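Local atomic coordinates of precorrin-6y methylase (Rhodobacter capsulatus, PDB entry 3NJR), a protein that methylates precorrin-6Y with S-adenosylmethionine as donor during cobalamin biosynthesis, this chain being the C-terminal domain of the longer enzyme. Residues P53-G64 / W73-E84; L117-I128 / W143-N153. One frame throughout, in Å; residues are numbered along the deposited sequence.

Contact 1. Residues P53-G64 / W73-E84. With SAH (S-adenosyl-L-homocysteine), chain C.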
loop_
_atom_site.group_PDB
_atom_site.type_symbol
_atom_site.label_atom_id
_atom_site.label_comp_id
_atom_site.label_asym_id
_atom_site.label_seq_id
_atom_site.Cartn_x
_atom_site.Cartn_y
_atom_site.Cartn_z
ATOM N N PRO A 53 14.381 -4.797 23.659
ATOM C CA PRO A 53 15.196 -5.484 24.691
ATOM C C PRO A 53 15.953 -4.516 25.621
ATOM O O PRO A 53 16.534 -3.527 25.143
ATOM C CB PRO A 53 16.217 -6.276 23.872
ATOM C CG PRO A 53 15.723 -6.297 22.483
ATOM C CD PRO A 53 14.685 -5.264 22.288
ATOM N N ARG A 54 15.914 -4.765 26.933
ATOM C CA ARG A 54 16.852 -4.136 27.866
ATOM C C ARG A 54 17.704 -5.299 28.322
ATOM O O ARG A 54 17.276 -6.436 28.261
ATOM C CB ARG A 54 16.155 -3.504 29.075
ATOM C CG ARG A 54 15.556 -2.125 28.873
ATOM C CD ARG A 54 14.228 -2.175 28.132
ATOM N NE ARG A 54 13.537 -0.887 28.221
ATOM C CZ ARG A 54 12.506 -0.518 27.451
ATOM N NH1 ARG A 54 12.033 -1.342 26.521
ATOM N NH2 ARG A 54 11.939 0.679 27.619
ATOM N N ARG A 55 18.905 -5.000 28.798
ATOM C CA ARG A 55 19.884 -6.007 29.224
ATOM C C ARG A 55 19.244 -7.050 30.154
ATOM O O ARG A 55 18.596 -6.692 31.136
ATOM C CB ARG A 55 21.066 -5.287 29.915
ATOM C CG ARG A 55 22.474 -5.697 29.425
ATOM C CD ARG A 55 23.339 -4.454 29.110
ATOM N NE ARG A 55 24.428 -4.670 28.139
ATOM C CZ ARG A 55 24.482 -5.618 27.192
ATOM N NH1 ARG A 55 23.502 -6.496 27.014
ATOM N NH2 ARG A 55 25.541 -5.683 26.396
ATOM N N GLY A 56 19.403 -8.329 29.811
ATOM C CA GLY A 56 18.995 -9.427 30.689
ATOM C C GLY A 56 17.512 -9.794 30.739
ATOM O O GLY A 56 17.143 -10.821 31.352
ATOM N N GLU A 57 16.655 -8.984 30.107
ATOM C CA GLU A 57 15.231 -9.272 30.055
ATOM C C GLU A 57 14.972 -10.614 29.383
ATOM O O GLU A 57 15.758 -11.057 28.539
ATOM C CB GLU A 57 14.497 -8.180 29.298
ATOM C CG GLU A 57 14.251 -6.908 30.071
ATOM C CD GLU A 57 13.267 -6.006 29.357
ATOM O OE1 GLU A 57 13.114 -6.129 28.125
ATOM O OE2 GLU A 57 12.625 -5.171 30.020
ATOM N N LEU A 58 13.869 -11.257 29.760
ATOM C CA LEU A 58 13.517 -12.583 29.226
ATOM C C LEU A 58 12.439 -12.472 28.161
ATOM O O LEU A 58 11.475 -11.717 28.340
ATOM C CB LEU A 58 13.086 -13.539 30.350
ATOM C CG LEU A 58 12.571 -14.954 30.038
ATOM C CD1 LEU A 58 13.598 -15.874 29.394
ATOM C CD2 LEU A 58 12.053 -15.613 31.286
ATOM N N LEU A 59 12.603 -13.232 27.071
ATOM C CA LEU A 59 11.605 -13.331 25.999
ATOM C C LEU A 59 10.963 -14.734 25.849
ATOM O O LEU A 59 11.660 -15.761 25.768
ATOM C CB LEU A 59 12.203 -12.892 24.645
ATOM C CG LEU A 59 11.305 -12.979 23.389
ATOM C CD1 LEU A 59 10.282 -11.853 23.303
ATOM C CD2 LEU A 59 12.093 -13.076 22.104
ATOM N N TRP A 60 9.638 -14.775 25.790
ATOM C CA TRP A 60 8.956 -15.954 25.273
ATOM C C TRP A 60 8.775 -15.710 23.794
ATOM O O TRP A 60 8.138 -14.742 23.411
ATOM C CB TRP A 60 7.576 -16.136 25.951
ATOM C CG TRP A 60 7.638 -16.774 27.306
ATOM C CD1 TRP A 60 8.761 -17.102 28.009
ATOM C CD2 TRP A 60 6.530 -17.138 28.134
ATOM N NE1 TRP A 60 8.427 -17.660 29.203
ATOM C CE2 TRP A 60 7.060 -17.689 29.317
ATOM C CE3 TRP A 60 5.135 -17.043 27.998
ATOM C CZ2 TRP A 60 6.237 -18.159 30.365
ATOM C CZ3 TRP A 60 4.328 -17.502 29.034
ATOM C CH2 TRP A 60 4.880 -18.055 30.197
ATOM N N ASP A 61 9.343 -16.571 22.963
ATOM C CA ASP A 61 9.165 -16.472 21.512
ATOM C C ASP A 61 8.287 -17.632 21.074
ATOM O O ASP A 61 8.761 -18.758 20.922
ATOM C CB ASP A 61 10.535 -16.484 20.793
ATOM C CG ASP A 61 10.433 -16.545 19.244
ATOM O OD1 ASP A 61 9.296 -16.613 18.670
ATOM O OD2 ASP A 61 11.516 -16.535 18.581
ATOM N N ILE A 62 7.003 -17.363 20.876
ATOM C CA ILE A 62 6.088 -18.409 20.443
ATOM C C ILE A 62 6.069 -18.518 18.922
ATOM O O ILE A 62 5.883 -17.524 18.220
ATOM C CB ILE A 62 4.676 -18.202 21.003
ATOM C CG1 ILE A 62 4.700 -18.317 22.533
ATOM C CG2 ILE A 62 3.709 -19.224 20.397
ATOM C CD1 ILE A 62 3.745 -17.400 23.232
ATOM N N GLY A 63 6.290 -19.723 18.418
ATOM C CA GLY A 63 6.323 -19.944 16.977
ATOM C C GLY A 63 7.712 -19.708 16.432
ATOM O O GLY A 63 7.883 -19.118 15.354
ATOM N N GLY A 64 8.702 -20.188 17.176
ATOM C CA GLY A 64 10.103 -19.930 16.879
ATOM C C GLY A 64 10.484 -20.033 15.418
ATOM O O GLY A 64 11.160 -19.159 14.901
ATOM N N TRP A 73 17.196 -10.896 19.631
ATOM C CA TRP A 73 16.830 -10.397 20.966
ATOM C C TRP A 73 17.973 -10.645 21.929
ATOM O O TRP A 73 18.363 -9.736 22.651
ATOM C CB TRP A 73 15.543 -11.040 21.470
ATOM C CG TRP A 73 15.262 -10.894 22.959
ATOM C CD1 TRP A 73 15.722 -11.700 23.961
ATOM C CD2 TRP A 73 14.406 -9.916 23.599
ATOM N NE1 TRP A 73 15.237 -11.275 25.181
ATOM C CE2 TRP A 73 14.424 -10.189 24.987
ATOM C CE3 TRP A 73 13.632 -8.840 23.132
ATOM C CZ2 TRP A 73 13.694 -9.432 25.910
ATOM C CZ3 TRP A 73 12.919 -8.079 24.054
ATOM C CH2 TRP A 73 12.949 -8.384 25.426
ATOM N N CYS A 74 18.515 -11.868 21.920
ATOM C CA CYS A 74 19.642 -12.241 22.784
ATOM C C CYS A 74 20.960 -11.547 22.438
ATOM O O CYS A 74 21.751 -11.261 23.331
ATOM C CB CYS A 74 19.844 -13.748 22.765
ATOM S SG CYS A 74 18.477 -14.649 23.582
ATOM N N LEU A 75 21.189 -11.286 21.142
ATOM C CA LEU A 75 22.354 -10.503 20.702
ATOM C C LEU A 75 22.291 -9.078 21.222
ATOM O O LEU A 75 23.338 -8.482 21.506
ATOM C CB LEU A 75 22.555 -10.527 19.185
ATOM C CG LEU A 75 23.125 -11.847 18.644
ATOM C CD1 LEU A 75 22.803 -12.056 17.145
ATOM C CD2 LEU A 75 24.629 -11.999 18.918
ATOM N N ALA A 76 21.080 -8.536 21.390
ATOM C CA ALA A 76 20.944 -7.211 22.017
ATOM C C ALA A 76 21.144 -7.229 23.554
ATOM O O ALA A 76 21.053 -6.189 24.211
ATOM C CB ALA A 76 19.611 -6.568 21.636
ATOM N N GLY A 77 21.395 -8.411 24.120
ATOM C CA GLY A 77 21.557 -8.562 25.561
ATOM C C GLY A 77 20.494 -9.342 26.332
ATOM O O GLY A 77 20.710 -9.683 27.494
ATOM N N GLY A 78 19.346 -9.629 25.721
ATOM C CA GLY A 78 18.327 -10.424 26.392
ATOM C C GLY A 78 18.663 -11.901 26.584
ATOM O O GLY A 78 19.733 -12.376 26.176
ATOM N N ARG A 79 17.744 -12.604 27.257
ATOM C CA ARG A 79 17.674 -14.078 27.301
ATOM C C ARG A 79 16.321 -14.486 26.692
ATOM O O ARG A 79 15.378 -13.695 26.710
ATOM C CB ARG A 79 17.764 -14.600 28.738
ATOM C CG ARG A 79 18.941 -14.086 29.558
ATOM C CD ARG A 79 18.809 -14.528 31.014
ATOM N NE ARG A 79 17.825 -13.706 31.727
ATOM C CZ ARG A 79 16.750 -14.172 32.377
ATOM N NH1 ARG A 79 16.503 -15.479 32.443
ATOM N NH2 ARG A 79 15.919 -13.325 32.986
ATOM N N ALA A 80 16.223 -15.701 26.149
ATOM C CA ALA A 80 14.991 -16.135 25.489
ATOM C C ALA A 80 14.717 -17.616 25.632
ATOM O O ALA A 80 15.658 -18.426 25.657
ATOM C CB ALA A 80 15.018 -15.776 24.033
ATOM N N ILE A 81 13.433 -17.967 25.718
ATOM C CA ILE A 81 12.972 -19.346 25.533
ATOM C C ILE A 81 12.163 -19.386 24.236
ATOM O O ILE A 81 11.239 -18.593 24.055
ATOM C CB ILE A 81 12.092 -19.831 26.714
ATOM C CG1 ILE A 81 12.912 -19.900 27.999
ATOM C CG2 ILE A 81 11.481 -21.191 26.410
ATOM C CD1 ILE A 81 12.095 -19.826 29.239
ATOM N N THR A 82 12.499 -20.315 23.350
ATOM C CA THR A 82 11.953 -20.361 21.990
ATOM C C THR A 82 11.135 -21.624 21.800
ATOM O O THR A 82 11.676 -22.706 21.870
ATOM C CB THR A 82 13.104 -20.318 20.952
ATOM O OG1 THR A 82 13.945 -19.192 21.243
ATOM C CG2 THR A 82 12.578 -20.206 19.522
ATOM N N ILE A 83 9.845 -21.466 21.533
ATOM C CA ILE A 83 8.882 -22.569 21.492
ATOM C C ILE A 83 8.502 -22.927 20.061
ATOM O O ILE A 83 7.880 -22.120 19.378
ATOM C CB ILE A 83 7.565 -22.143 22.192
ATOM C CG1 ILE A 83 7.812 -21.096 23.302
ATOM C CG2 ILE A 83 6.711 -23.361 22.619
ATOM C CD1 ILE A 83 8.486 -21.614 24.539
ATOM N N GLU A 84 8.855 -24.132 19.613
ATOM C CA GLU A 84 8.535 -24.610 18.253
ATOM C C GLU A 84 8.162 -26.122 18.256
ATOM O O GLU A 84 8.890 -26.937 18.860
ATOM C CB GLU A 84 9.723 -24.318 17.321
ATOM C CG GLU A 84 9.732 -24.998 15.944
ATOM C CD GLU A 84 8.523 -24.643 15.068
ATOM O OE1 GLU A 84 8.314 -23.449 14.747
ATOM O OE2 GLU A 84 7.783 -25.578 14.692
HETATM N N SAH C . 9.563 -15.967 13.855
HETATM C CA SAH C . 9.979 -17.074 12.940
HETATM C CB SAH C . 9.038 -17.126 11.734
HETATM C CG SAH C . 8.300 -18.465 11.621
HETATM S SD SAH C . 6.584 -18.261 12.002
HETATM C C SAH C . 11.422 -16.903 12.527
HETATM O O SAH C . 12.119 -17.847 12.157
HETATM O OXT SAH C . 11.972 -15.809 12.552
HETATM C "C5'" SAH C . 5.877 -19.871 11.748
HETATM C "C4'" SAH C . 6.327 -20.929 12.768
HETATM O "O4'" SAH C . 5.489 -20.993 13.938
HETATM C "C3'" SAH C . 6.295 -22.320 12.143
HETATM O "O3'" SAH C . 7.606 -22.874 12.168
HETATM C "C2'" SAH C . 5.371 -23.154 13.013
HETATM O "O2'" SAH C . 5.843 -24.493 13.224
HETATM C "C1'" SAH C . 5.308 -22.369 14.316
HETATM N N9 SAH C . 4.052 -22.677 15.067
HETATM C C8 SAH C . 2.838 -22.912 14.521
HETATM N N7 SAH C . 1.912 -23.185 15.471
HETATM C C5 SAH C . 2.532 -23.133 16.664
HETATM C C6 SAH C . 2.138 -23.310 18.085
HETATM N N6 SAH C . 0.856 -23.611 18.383
HETATM N N1 SAH C . 3.082 -23.168 19.055
HETATM C C2 SAH C . 4.359 -22.871 18.746
HETATM N N3 SAH C . 4.780 -22.694 17.475
HETATM C C4 SAH C . 3.941 -22.802 16.402
#
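The indole of Trp73 is sandwiched between two residues of segment 53-64. Pro53 CB lies over one face, 3.9 Å from the centroid of the Trp73 six-membered ring, a CH-pi contact. Leu59 CB makes another on the opposite face, 3.5 Å from the centroid of the Trp73 five-membered ring. The backbone of Glu57 meets the ring edge. A second flat group, the Arg79 guanidinium, has Leu58 CB over one face and Gly56 O at its edge. Arg79 NE donates to Gly56 O at 3.0 Å.

The motif is a beta-alpha-beta crossover in a Rossmann-like methyltransferase fold. Strands 58-62 and 79-84 run parallel, and helix 68-75 links them. Trp73 sits in the last turn of that helix, just before the Schellman motif at Gly77. With its CG anti to the backbone N (chi1 164°), the indole turns back onto the strands. There Trp73 NE1 donates to Arg79 O at 2.9 Å. Leu59 N donates to the same oxygen, so strand and helix end are tied at one point.

Asp61 and Thr82 lie side by side, and both bond Ser70 of the helix. At the C-terminal strand ends, Ile83 O accepts from both Gly63 N and Gly64 N. Glu84 grips the ribose of S-adenosyl-L-homocysteine with both oxygens: its OE1 takes O3' at 2.7 Å, and its OE2 takes O2' at 2.7 Å.

Contact 2. Residues L117-I128 / W143-N153; sequences LADLPLPEAVFI and WLAPGTRIVAN
Chi1 of 169° swings the Phe127 ring past Val151 O, so that its edge reaches the Asn153 amide, the side chains crossing at about a right angle. In Thr148, chi1 of -60° sets OG1 beside the backbone N. This leaves CG2 anti to that N, turned to the carbonyls of Pro123 and Glu124 and to Val126. Thr148 N bonds Ala145 O and closes the type II turn from Ala145 to Thr148. Thr148 OG1 adds a second bond to the same oxygen.

Asn153 ND2 sits at the edge of the Phe127 ring, near its plane, 3.5 Å from Phe127 CE1. The Asn153 amide and the ring planes are 67° apart. The amide is also tied, weakly, to Thr47 and Gln199. The Arg149 chain bends at chi3, and its guanidinium has Ala125 CB and Glu124 O over one face. The charge of Arg149 is met by a salt bridge to Glu57, and its NH1 also bonds Leu51 O.

On the face of Val126 and Ile128 the contact is apolar. Ile128 CD1 lies 3.6 Å from Ile150 CG2, the two side chains pointing the same way. Val126 CG2 meets Leu144 CD2 at 3.9 Å. Leu144 CD1 packs on Pro123 CD at 4.0 Å, these side chains also crossing at about a right angle. Farther out, Leu117 CB touches the edge of the Trp143 indole, 3.8 Å from CZ3.

Backbone bonds join the strands from Glu124 O to Asn153 N, the last one weak. Val126 N to Arg149 O is 2.8 Å. A water donates to Glu124 O and Gly147 O where the strands begin. Phe127 belongs to the S-adenosyl-L-homocysteine pocket. Strand 125-128, helix 134-143 and strand 149-154 form a beta-alpha-beta unit of the Rossmann-like methyltransferase sheet.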
loop_
_atom_site.group_PDB
_atom_site.type_symbol
_atom_site.label_atom_id
_atom_site.label_comp_id
_atom_site.label_asym_id
_atom_site.label_seq_id
_atom_site.Cartn_x
_atom_site.Cartn_y
_atom_site.Cartn_z
ATOM N N LEU A 117 4.334 -23.589 27.575
ATOM C CA LEU A 117 4.556 -22.380 28.356
ATOM C C LEU A 117 4.369 -22.611 29.833
ATOM O O LEU A 117 4.833 -21.815 30.638
ATOM C CB LEU A 117 3.544 -21.317 27.942
ATOM C CG LEU A 117 3.819 -20.399 26.762
ATOM C CD1 LEU A 117 4.656 -21.090 25.703
ATOM C CD2 LEU A 117 2.516 -19.870 26.194
ATOM N N ALA A 118 3.667 -23.686 30.182
ATOM C CA ALA A 118 3.132 -23.875 31.547
ATOM C C ALA A 118 4.160 -23.948 32.657
ATOM O O ALA A 118 3.914 -23.426 33.747
ATOM C CB ALA A 118 2.205 -25.100 31.607
ATOM N N ASP A 119 5.292 -24.604 32.412
ATOM C CA ASP A 119 6.341 -24.648 33.448
ATOM C C ASP A 119 7.489 -23.644 33.245
ATOM O O ASP A 119 8.521 -23.728 33.922
ATOM C CB ASP A 119 6.896 -26.073 33.643
ATOM C CG ASP A 119 7.508 -26.660 32.360
ATOM O OD1 ASP A 119 7.414 -26.004 31.280
ATOM O OD2 ASP A 119 8.067 -27.793 32.438
ATOM N N LEU A 120 7.325 -22.705 32.322
ATOM C CA LEU A 120 8.381 -21.760 32.045
ATOM C C LEU A 120 8.295 -20.606 33.022
ATOM O O LEU A 120 7.201 -20.280 33.497
ATOM C CB LEU A 120 8.284 -21.263 30.610
ATOM C CG LEU A 120 8.347 -22.354 29.545
ATOM C CD1 LEU A 120 8.259 -21.746 28.155
ATOM C CD2 LEU A 120 9.598 -23.184 29.701
ATOM N N PRO A 121 9.443 -19.995 33.350
ATOM C CA PRO A 121 9.395 -18.772 34.164
ATOM C C PRO A 121 8.729 -17.655 33.370
ATOM O O PRO A 121 8.855 -17.634 32.143
ATOM C CB PRO A 121 10.880 -18.437 34.396
ATOM C CG PRO A 121 11.624 -19.160 33.289
ATOM C CD PRO A 121 10.820 -20.400 33.003
ATOM N N LEU A 122 8.034 -16.746 34.051
ATOM C CA LEU A 122 7.345 -15.643 33.378
ATOM C C LEU A 122 8.308 -14.625 32.718
ATOM O O LEU A 122 9.316 -14.227 33.307
ATOM C CB LEU A 122 6.367 -14.945 34.332
ATOM C CG LEU A 122 5.144 -15.748 34.823
ATOM C CD1 LEU A 122 4.293 -14.940 35.809
ATOM C CD2 LEU A 122 4.280 -16.290 33.674
ATOM N N PRO A 123 7.994 -14.194 31.485
ATOM C CA PRO A 123 8.953 -13.387 30.744
ATOM C C PRO A 123 8.757 -11.917 31.045
ATOM O O PRO A 123 7.753 -11.569 31.666
ATOM C CB PRO A 123 8.545 -13.649 29.307
ATOM C CG PRO A 123 7.028 -13.768 29.409
ATOM C CD PRO A 123 6.819 -14.546 30.661
ATOM N N GLU A 124 9.715 -11.086 30.611
ATOM C CA GLU A 124 9.574 -9.637 30.622
ATOM C C GLU A 124 8.894 -9.158 29.314
ATOM O O GLU A 124 8.230 -8.114 29.299
ATOM C CB GLU A 124 10.938 -8.972 30.805
ATOM C CG GLU A 124 11.425 -8.814 32.267
ATOM C CD GLU A 124 12.050 -10.079 32.866
ATOM O OE1 GLU A 124 12.812 -10.796 32.171
ATOM O OE2 GLU A 124 11.786 -10.369 34.062
ATOM N N ALA A 125 9.063 -9.942 28.236
ATOM C CA ALA A 125 8.420 -9.732 26.921
ATOM C C ALA A 125 7.971 -11.050 26.238
ATOM O O ALA A 125 8.595 -12.101 26.447
ATOM C CB ALA A 125 9.364 -8.965 26.000
ATOM N N VAL A 126 6.908 -10.992 25.420
ATOM C CA VAL A 126 6.456 -12.156 24.610
ATOM C C VAL A 126 6.291 -11.787 23.140
ATOM O O VAL A 126 5.784 -10.708 22.812
ATOM C CB VAL A 126 5.071 -12.673 25.009
ATOM C CG1 VAL A 126 4.802 -14.045 24.374
ATOM C CG2 VAL A 126 4.868 -12.698 26.500
ATOM N N PHE A 127 6.682 -12.694 22.252
ATOM C CA PHE A 127 6.504 -12.491 20.825
ATOM C C PHE A 127 5.738 -13.650 20.275
ATOM O O PHE A 127 6.112 -14.801 20.469
ATOM C CB PHE A 127 7.845 -12.354 20.079
ATOM C CG PHE A 127 7.712 -12.402 18.569
ATOM C CD1 PHE A 127 7.150 -11.339 17.868
ATOM C CD2 PHE A 127 8.121 -13.531 17.851
ATOM C CE1 PHE A 127 7.003 -11.385 16.471
ATOM C CE2 PHE A 127 7.972 -13.592 16.439
ATOM C CZ PHE A 127 7.423 -12.502 15.752
ATOM N N ILE A 128 4.657 -13.340 19.574
ATOM C CA ILE A 128 3.889 -14.363 18.866
ATOM C C ILE A 128 4.029 -14.155 17.368
ATOM O O ILE A 128 3.448 -13.215 16.799
ATOM C CB ILE A 128 2.390 -14.351 19.236
ATOM C CG1 ILE A 128 2.190 -14.485 20.752
ATOM C CG2 ILE A 128 1.672 -15.473 18.519
ATOM C CD1 ILE A 128 2.006 -13.175 21.500
ATOM N N TRP A 143 -1.961 -15.370 32.752
ATOM C CA TRP A 143 -0.660 -15.772 33.312
ATOM C C TRP A 143 0.354 -14.663 33.538
ATOM O O TRP A 143 1.143 -14.727 34.476
ATOM C CB TRP A 143 -0.018 -16.837 32.433
ATOM C CG TRP A 143 -0.844 -18.060 32.310
ATOM C CD1 TRP A 143 -1.972 -18.373 33.031
ATOM C CD2 TRP A 143 -0.616 -19.160 31.427
ATOM N NE1 TRP A 143 -2.461 -19.587 32.632
ATOM C CE2 TRP A 143 -1.645 -20.101 31.659
ATOM C CE3 TRP A 143 0.354 -19.444 30.461
ATOM C CZ2 TRP A 143 -1.724 -21.315 30.965
ATOM C CZ3 TRP A 143 0.279 -20.660 29.774
ATOM C CH2 TRP A 143 -0.759 -21.572 30.027
ATOM N N LEU A 144 0.313 -13.650 32.680
ATOM C CA LEU A 144 1.386 -12.678 32.543
ATOM C C LEU A 144 1.369 -11.609 33.604
ATOM O O LEU A 144 0.326 -11.070 33.945
ATOM C CB LEU A 144 1.344 -12.033 31.152
ATOM C CG LEU A 144 2.328 -12.411 30.027
ATOM C CD1 LEU A 144 2.962 -13.806 30.093
ATOM C CD2 LEU A 144 1.673 -12.191 28.665
ATOM N N ALA A 145 2.550 -11.318 34.132
ATOM C CA ALA A 145 2.757 -10.174 35.004
ATOM C C ALA A 145 2.284 -8.893 34.295
ATOM O O ALA A 145 2.608 -8.664 33.123
ATOM C CB ALA A 145 4.243 -10.074 35.385
ATOM N N PRO A 146 1.507 -8.054 34.997
ATOM C CA PRO A 146 1.064 -6.800 34.366
ATOM C C PRO A 146 2.279 -5.961 33.952
ATOM O O PRO A 146 3.258 -5.872 34.718
ATOM C CB PRO A 146 0.288 -6.104 35.494
ATOM C CG PRO A 146 0.931 -6.628 36.771
ATOM C CD PRO A 146 1.226 -8.081 36.449
ATOM N N GLY A 147 2.242 -5.393 32.747
ATOM C CA GLY A 147 3.394 -4.641 32.214
ATOM C C GLY A 147 4.361 -5.425 31.330
ATOM O O GLY A 147 5.358 -4.873 30.835
ATOM N N THR A 148 4.069 -6.715 31.146
ATOM C CA THR A 148 4.837 -7.584 30.269
ATOM C C THR A 148 4.480 -7.085 28.886
ATOM O O THR A 148 3.308 -6.841 28.620
ATOM C CB THR A 148 4.413 -9.083 30.432
ATOM O OG1 THR A 148 4.634 -9.519 31.788
ATOM C CG2 THR A 148 5.176 -10.005 29.469
ATOM N N ARG A 149 5.475 -6.919 28.015
ATOM C CA ARG A 149 5.226 -6.397 26.682
ATOM C C ARG A 149 4.866 -7.531 25.742
ATOM O O ARG A 149 5.460 -8.596 25.815
ATOM C CB ARG A 149 6.433 -5.585 26.183
ATOM C CG ARG A 149 7.037 -4.676 27.284
ATOM C CD ARG A 149 8.169 -3.754 26.817
ATOM N NE ARG A 149 9.336 -4.473 26.311
ATOM C CZ ARG A 149 10.377 -4.879 27.046
ATOM N NH1 ARG A 149 11.380 -5.524 26.461
ATOM N NH2 ARG A 149 10.425 -4.664 28.355
ATOM N N ILE A 150 3.870 -7.299 24.878
ATOM C CA ILE A 150 3.448 -8.262 23.841
ATOM C C ILE A 150 3.637 -7.704 22.438
ATOM O O ILE A 150 3.330 -6.538 22.185
ATOM C CB ILE A 150 1.955 -8.660 23.938
ATOM C CG1 ILE A 150 1.426 -8.590 25.381
ATOM C CG2 ILE A 150 1.721 -10.037 23.281
ATOM C CD1 ILE A 150 1.691 -9.804 26.254
ATOM N N VAL A 151 4.127 -8.551 21.527
ATOM C CA VAL A 151 4.295 -8.170 20.131
ATOM C C VAL A 151 3.903 -9.328 19.224
ATOM O O VAL A 151 4.405 -10.429 19.359
ATOM C CB VAL A 151 5.744 -7.642 19.829
ATOM C CG1 VAL A 151 5.936 -7.308 18.345
ATOM C CG2 VAL A 151 6.064 -6.416 20.689
ATOM N N ALA A 152 2.986 -9.064 18.298
ATOM C CA ALA A 152 2.494 -10.096 17.386
ATOM C C ALA A 152 2.443 -9.601 15.952
ATOM O O ALA A 152 2.074 -8.467 15.716
ATOM C CB ALA A 152 1.127 -10.545 17.819
ATOM N N ASN A 153 2.828 -10.460 15.008
ATOM C CA ASN A 153 2.647 -10.223 13.564
ATOM C C ASN A 153 1.501 -11.090 13.004
ATOM O O ASN A 153 1.376 -12.249 13.340
ATOM C CB ASN A 153 3.939 -10.497 12.791
ATOM C CG ASN A 153 5.139 -9.702 13.328
ATOM O OD1 ASN A 153 5.003 -8.568 13.793
ATOM N ND2 ASN A 153 6.321 -10.301 13.253
HETATM O O HOH W 1 7.964 -5.462 30.820
#

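How the contacts relate
Contacts 1 and 2 each join the parallel strands of a beta-alpha-beta unit, the two in series along the chain. They meet in one sheet, where strands 58-62 and 125-128 are neighbours. Both are largely buried, with a few exposed residues, such as Arg55 and Arg79 in contact 1 and Leu122 and Ala145 in contact 2. Leu58 N probably bonds Glu124 OE1 at the seam, and Asp61 packs on Phe127. Helix 41-51 packs against both, on Leu59 and Trp73 in contact 1 and on Phe127 and Val151 in contact 2. Contact 1 is richer in polar bonds and holds the ribose through a carboxylate. Contact 2 relies more on aliphatic packing and gives the pocket an aromatic ring. Contact 1 alone touches another subunit.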